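PDB 4U61: structural protein VP1 from Trichodysplasia spinulosa-associated polyomavirus, which forms the pentameric building block of the polyomavirus capsid and probably attaches the virus to sialylated receptors on host cells. Local coordinates for residues 65-70 and 185-190; 148-153 and 168-173. All coordinates share one frame; numbering follows the deposited sequence.

Interaction 1: 65-70 and 185-190; sequences IPTYST and AFPVEC
A single antiparallel beta bridge pairs Thr67 with Pro187 where the chain runs into strand 69-74 of the VP1 jelly roll, and two backbone hydrogen bonds frame it. Val188 N gives an almost straight bond to Pro66 O (3.1 Å), and Tyr68 N donates in the other direction to Phe186 O. Thr67 CA and Pro187 CA are 4.2 Å apart, and Thr67 CA also makes a CA-H...O contact with Phe186 O (3.2 Å). The bridge stands alone: the end-to-end directions of residues 65-68 and 185-189 are 109° apart, and water links the backbones on either flank. Water 1 donates to Pro66 O and accepts from Glu189 N; water 2 links Tyr68 O to Phe186 N in the same manner, its bond to Tyr68 O being 2.8 Å.

Val188 lays CG2 over the centre of the Tyr68 ring, 3.9 Å from its centroid and only 6° off the ring normal, a CH-pi contact. Val188 can do this since CG1 is the branch anti to its backbone N (chi1 170°), while CG2 lies beside that N, on the side of Tyr68. The ring is also held at its far end, where Tyr68 OH bonds to Trp191 O. At the other end Ile65 sends its branches to different partners: CG2 packs on Pro187 CB at 3.7 Å, and CD1 reaches the carboxylate of Glu189. Each oxygen of that carboxylate has its own partner: Tyr153 OH at OE2, His109 NE2 of a neighbouring subunit at OE1. Bridged backbones, bridging waters and a valine methyl seated on an aromatic face together fasten an outer loop to the beta-sandwich core, the construction of a polyomavirus VP1 jelly roll with long interstrand loops.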
loop_
_atom_site.group_PDB
_atom_site.type_symbol
_atom_site.label_atom_id
_atom_site.label_comp_id
_atom_site.label_asym_id
_atom_site.label_seq_id
_atom_site.Cartn_x
_atom_site.Cartn_y
_atom_site.Cartn_z
ATOM N N ILE E 65 -2.229 -18.643 24.175
ATOM C CA ILE E 65 -1.676 -17.277 24.237
ATOM C C ILE E 65 -0.256 -17.201 23.615
ATOM O O ILE E 65 0.676 -17.791 24.153
ATOM C CB ILE E 65 -1.559 -16.896 25.753
ATOM C CG1 ILE E 65 -2.951 -16.865 26.393
ATOM C CG2 ILE E 65 -0.824 -15.590 25.979
ATOM C CD1 ILE E 65 -3.914 -15.974 25.620
ATOM N N PRO E 66 -0.088 -16.485 22.492
ATOM C CA PRO E 66 1.282 -16.282 21.987
ATOM C C PRO E 66 2.183 -15.479 22.940
ATOM O O PRO E 66 1.723 -14.563 23.644
ATOM C CB PRO E 66 1.080 -15.518 20.680
ATOM C CG PRO E 66 -0.344 -15.764 20.298
ATOM C CD PRO E 66 -1.094 -15.916 21.582
ATOM N N THR E 67 3.461 -15.839 22.952
ATOM C CA THR E 67 4.462 -15.162 23.776
ATOM C C THR E 67 5.656 -14.785 22.911
ATOM O O THR E 67 5.788 -15.263 21.768
ATOM C CB THR E 67 4.951 -16.070 24.914
ATOM O OG1 THR E 67 5.366 -17.339 24.376
ATOM C CG2 THR E 67 3.845 -16.301 25.955
ATOM N N TYR E 68 6.497 -13.886 23.425
ATOM C CA TYR E 68 7.706 -13.513 22.723
ATOM C C TYR E 68 8.721 -14.663 22.694
ATOM O O TYR E 68 8.883 -15.410 23.652
ATOM C CB TYR E 68 8.361 -12.274 23.350
ATOM C CG TYR E 68 7.556 -11.032 23.172
ATOM C CD1 TYR E 68 7.504 -10.402 21.947
ATOM C CD2 TYR E 68 6.787 -10.521 24.208
ATOM C CE1 TYR E 68 6.733 -9.264 21.755
ATOM C CE2 TYR E 68 6.015 -9.384 24.037
ATOM C CZ TYR E 68 5.988 -8.757 22.798
ATOM O OH TYR E 68 5.231 -7.617 22.604
ATOM N N SER E 69 9.408 -14.772 21.567
ATOM C CA SER E 69 10.579 -15.616 21.467
ATOM C C SER E 69 11.777 -14.760 21.889
ATOM O O SER E 69 11.830 -13.563 21.593
ATOM C CB SER E 69 10.784 -16.091 20.029
ATOM O OG SER E 69 9.743 -16.950 19.638
ATOM N N THR E 70 12.743 -15.366 22.556
ATOM C CA THR E 70 13.932 -14.609 22.936
ATOM C C THR E 70 15.107 -15.532 23.219
ATOM O O THR E 70 14.929 -16.681 23.598
ATOM C CB THR E 70 13.683 -13.657 24.140
ATOM O OG1 THR E 70 14.724 -12.670 24.189
ATOM C CG2 THR E 70 13.657 -14.397 25.466
ATOM N N ALA E 185 7.282 -17.165 27.454
ATOM C CA ALA E 185 6.699 -16.885 28.780
ATOM C C ALA E 185 5.990 -15.532 28.931
ATOM O O ALA E 185 5.109 -15.408 29.780
ATOM C CB ALA E 185 7.793 -17.001 29.825
ATOM N N PHE E 186 6.389 -14.520 28.168
ATOM C CA PHE E 186 5.791 -13.185 28.278
ATOM C C PHE E 186 4.736 -12.998 27.199
ATOM O O PHE E 186 5.079 -12.925 26.001
ATOM C CB PHE E 186 6.856 -12.094 28.130
ATOM C CG PHE E 186 7.802 -12.016 29.287
ATOM C CD1 PHE E 186 8.816 -12.954 29.453
ATOM C CD2 PHE E 186 7.683 -10.994 30.214
ATOM C CE1 PHE E 186 9.689 -12.872 30.531
ATOM C CE2 PHE E 186 8.549 -10.906 31.281
ATOM C CZ PHE E 186 9.559 -11.837 31.440
ATOM N N PRO E 187 3.453 -12.916 27.598
ATOM C CA PRO E 187 2.423 -12.778 26.567
ATOM C C PRO E 187 2.517 -11.492 25.757
ATOM O O PRO E 187 2.706 -10.414 26.294
ATOM C CB PRO E 187 1.115 -12.802 27.360
ATOM C CG PRO E 187 1.444 -13.538 28.611
ATOM C CD PRO E 187 2.845 -13.091 28.931
ATOM N N VAL E 188 2.341 -11.627 24.456
ATOM C CA VAL E 188 2.355 -10.495 23.559
ATOM C C VAL E 188 1.183 -9.560 23.882
ATOM O O VAL E 188 1.303 -8.338 23.828
ATOM C CB VAL E 188 2.278 -11.034 22.107
ATOM C CG1 VAL E 188 2.045 -9.943 21.110
ATOM C CG2 VAL E 188 3.565 -11.792 21.796
ATOM N N GLU E 189 0.048 -10.136 24.277
ATOM C CA GLU E 189 -1.147 -9.346 24.506
ATOM C C GLU E 189 -1.077 -8.349 25.653
ATOM O O GLU E 189 -1.927 -7.462 25.729
ATOM C CB GLU E 189 -2.352 -10.258 24.764
ATOM C CG GLU E 189 -2.292 -11.003 26.088
ATOM C CD GLU E 189 -3.529 -11.839 26.357
ATOM O OE1 GLU E 189 -3.990 -12.541 25.432
ATOM O OE2 GLU E 189 -4.055 -11.820 27.505
ATOM N N CYS E 190 -0.110 -8.495 26.556
ATOM C CA CYS E 190 -0.039 -7.581 27.695
ATOM C C CYS E 190 1.318 -6.924 27.899
ATOM O O CYS E 190 1.439 -6.062 28.763
ATOM C CB CYS E 190 -0.516 -8.260 28.976
ATOM S SG CYS E 190 0.455 -9.701 29.472
HETATM O O HOH W 1 -0.545 -12.938 23.916
HETATM O O HOH W 2 8.641 -14.686 26.304
#

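Interaction 2: 148-153 and 168-173; sequences NYRTDY and STQGLN
One side-chain oxygen, Gln170 OE1, makes the direct hydrogen bond between the turn at 148-151 and the 3-10 segment at 168-170: Tyr149 N donates to it at 3.0 Å, in the plane of the amide and on a lone pair, with an N-H...O angle of 165°. Gln170 OE1 also sits at the edge of the Tyr149 ring, in its plane, 3.3 Å from Tyr149 CD1. Gln170 brings its amide there on a chain extended beyond CG, and its NE2 is occupied by Tyr43 O of a neighbouring subunit, so the amide links this turn to the next chain. Tyr149 turns its ring toward Gln170 with CG wedged between its own N and carbonyl carbon (chi1 78°), and its CB comes 3.3 Å from Thr169 OG1. Water 3 completes that side by donating both to Tyr149 O and to Thr169 OG1, a hydroxyl also bonded to His166 O.

Residues 148-151 form a type I beta turn, and Asn148 OD1 adds an Asx turn by accepting from Arg150 N. Arg150 then folds back and takes hold of this oxygen side-on: Arg150 NE lies 2.9 Å from Asn148 OD1 on a lone pair, whereas NH2 approaches from above the carbonyl plane. Three N-H groups thus converge on one oxygen, which should fix the rotation of the Asn148 amide. The folded arginine also covers a face of the Tyr149 ring, with Arg150 CG 3.4 Å above the plane of that ring, over its centre. Arg150 NH1 forms a salt bridge with Asp56, while Asn148 ND2 reaches Asp58 OD2 and Ser55 O.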
loop_
_atom_site.group_PDB
_atom_site.type_symbol
_atom_site.label_atom_id
_atom_site.label_comp_id
_atom_site.label_asym_id
_atom_site.label_seq_id
_atom_site.Cartn_x
_atom_site.Cartn_y
_atom_site.Cartn_z
ATOM N N ASN E 148 -7.730 -5.809 28.656
ATOM C CA ASN E 148 -8.567 -6.172 29.798
ATOM C C ASN E 148 -7.729 -6.364 31.058
ATOM O O ASN E 148 -7.033 -7.367 31.220
ATOM C CB ASN E 148 -9.393 -7.438 29.513
ATOM C CG ASN E 148 -10.294 -7.808 30.677
ATOM O OD1 ASN E 148 -10.453 -7.016 31.622
ATOM N ND2 ASN E 148 -10.908 -8.984 30.614
ATOM N N TYR E 149 -7.809 -5.404 31.967
ATOM C CA TYR E 149 -6.991 -5.475 33.179
ATOM C C TYR E 149 -7.252 -6.722 34.023
ATOM O O TYR E 149 -6.381 -7.124 34.794
ATOM C CB TYR E 149 -7.146 -4.217 34.046
ATOM C CG TYR E 149 -8.399 -4.145 34.877
ATOM C CD1 TYR E 149 -9.624 -3.758 34.319
ATOM C CD2 TYR E 149 -8.356 -4.411 36.254
ATOM C CE1 TYR E 149 -10.768 -3.681 35.101
ATOM C CE2 TYR E 149 -9.496 -4.323 37.035
ATOM C CZ TYR E 149 -10.692 -3.956 36.458
ATOM O OH TYR E 149 -11.818 -3.861 37.241
ATOM N N ARG E 150 -8.425 -7.326 33.873
ATOM C CA ARG E 150 -8.848 -8.471 34.695
ATOM C C ARG E 150 -8.401 -9.826 34.178
ATOM O O ARG E 150 -8.664 -10.841 34.812
ATOM C CB ARG E 150 -10.365 -8.499 34.811
ATOM C CG ARG E 150 -10.937 -7.315 35.554
ATOM C CD ARG E 150 -12.368 -7.043 35.143
ATOM N NE ARG E 150 -12.374 -6.512 33.779
ATOM C CZ ARG E 150 -13.359 -5.809 33.240
ATOM N NH1 ARG E 150 -14.455 -5.523 33.933
ATOM N NH2 ARG E 150 -13.232 -5.376 31.995
ATOM N N THR E 151 -7.746 -9.864 33.025
ATOM C CA THR E 151 -7.367 -11.145 32.454
ATOM C C THR E 151 -6.637 -11.995 33.484
ATOM O O THR E 151 -5.695 -11.529 34.110
ATOM C CB THR E 151 -6.480 -10.977 31.227
ATOM O OG1 THR E 151 -7.110 -10.053 30.330
ATOM C CG2 THR E 151 -6.300 -12.318 30.525
ATOM N N ASP E 152 -7.086 -13.237 33.617
ATOM C CA ASP E 152 -6.591 -14.187 34.603
ATOM C C ASP E 152 -5.677 -15.163 33.860
ATOM O O ASP E 152 -6.144 -15.907 32.998
ATOM C CB ASP E 152 -7.807 -14.888 35.238
ATOM C CG ASP E 152 -7.440 -15.995 36.201
ATOM O OD1 ASP E 152 -6.252 -16.376 36.302
ATOM O OD2 ASP E 152 -8.376 -16.495 36.891
ATOM N N TYR E 153 -4.380 -15.141 34.187
ATOM C CA TYR E 153 -3.375 -15.966 33.507
ATOM C C TYR E 153 -2.994 -17.232 34.275
ATOM O O TYR E 153 -2.037 -17.928 33.909
ATOM C CB TYR E 153 -2.107 -15.136 33.247
ATOM C CG TYR E 153 -2.326 -13.991 32.296
ATOM C CD1 TYR E 153 -2.409 -14.203 30.918
ATOM C CD2 TYR E 153 -2.463 -12.695 32.762
ATOM C CE1 TYR E 153 -2.620 -13.164 30.041
ATOM C CE2 TYR E 153 -2.670 -11.647 31.887
ATOM C CZ TYR E 153 -2.750 -11.885 30.530
ATOM O OH TYR E 153 -2.962 -10.837 29.649
ATOM N N SER E 168 -6.060 0.727 35.756
ATOM C CA SER E 168 -5.205 1.681 35.044
ATOM C C SER E 168 -4.297 1.035 33.997
ATOM O O SER E 168 -3.766 1.730 33.134
ATOM C CB SER E 168 -4.349 2.457 36.041
ATOM O OG SER E 168 -3.490 1.580 36.730
ATOM N N THR E 169 -4.159 -0.280 34.033
ATOM C CA THR E 169 -3.302 -0.990 33.089
ATOM C C THR E 169 -3.910 -1.153 31.696
ATOM O O THR E 169 -3.281 -1.739 30.814
ATOM C CB THR E 169 -2.891 -2.378 33.596
ATOM O OG1 THR E 169 -4.036 -3.217 33.790
ATOM C CG2 THR E 169 -2.084 -2.285 34.881
ATOM N N GLN E 170 -5.125 -0.658 31.498
ATOM C CA GLN E 170 -5.695 -0.533 30.150
ATOM C C GLN E 170 -5.164 0.707 29.437
ATOM O O GLN E 170 -5.443 0.887 28.255
ATOM C CB GLN E 170 -7.228 -0.550 30.204
ATOM C CG GLN E 170 -7.697 -1.911 30.673
ATOM C CD GLN E 170 -9.203 -2.132 30.761
ATOM O OE1 GLN E 170 -9.620 -3.240 31.055
ATOM N NE2 GLN E 170 -10.016 -1.116 30.488
ATOM N N GLY E 171 -4.426 1.547 30.172
ATOM C CA GLY E 171 -3.586 2.591 29.603
ATOM C C GLY E 171 -2.147 2.331 29.992
ATOM O O GLY E 171 -1.801 1.222 30.381
ATOM N N LEU E 172 -1.311 3.357 29.888
ATOM C CA LEU E 172 0.092 3.270 30.260
ATOM C C LEU E 172 0.251 3.661 31.707
ATOM O O LEU E 172 0.079 4.818 32.063
ATOM C CB LEU E 172 0.942 4.190 29.365
ATOM C CG LEU E 172 2.429 3.861 29.305
ATOM C CD1 LEU E 172 3.102 4.628 28.168
ATOM C CD2 LEU E 172 3.130 4.166 30.609
ATOM N N ASN E 173 0.556 2.672 32.540
ATOM C CA ASN E 173 0.904 2.902 33.940
ATOM C C ASN E 173 2.342 2.452 34.119
ATOM O O ASN E 173 2.629 1.235 34.095
ATOM C CB ASN E 173 -0.041 2.143 34.867
ATOM C CG ASN E 173 0.245 2.421 36.336
ATOM O OD1 ASN E 173 1.370 2.759 36.694
ATOM N ND2 ASN E 173 -0.776 2.301 37.188
HETATM O O HOH W 3 -4.004 -5.549 35.334
HETATM O O HOH W 4 -11.803 -4.927 29.091
#

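In the fold
From the N terminus, the chain first reaches 65-70 at the start of strand 69-74, and only after strands 86-99, 129-136 and 141-144 does it enter the long loop that carries both segments of interaction 2. Contact 148-153 with 168-173 closes a small loop of 14 residues, nested inside the much larger one that interaction 1 closes when 185-190 comes back to 65-70. The two meet directly: Tyr153 OH and Glu189 OE2 are 2.6 Å apart, a probable hydrogen bond. Interaction 1 ties this outer loop region to the sandwich, interaction 2 joins two parts of the one loop between strands 141-144 and 177-179 of the small three-stranded sheet, and both border the second subunit.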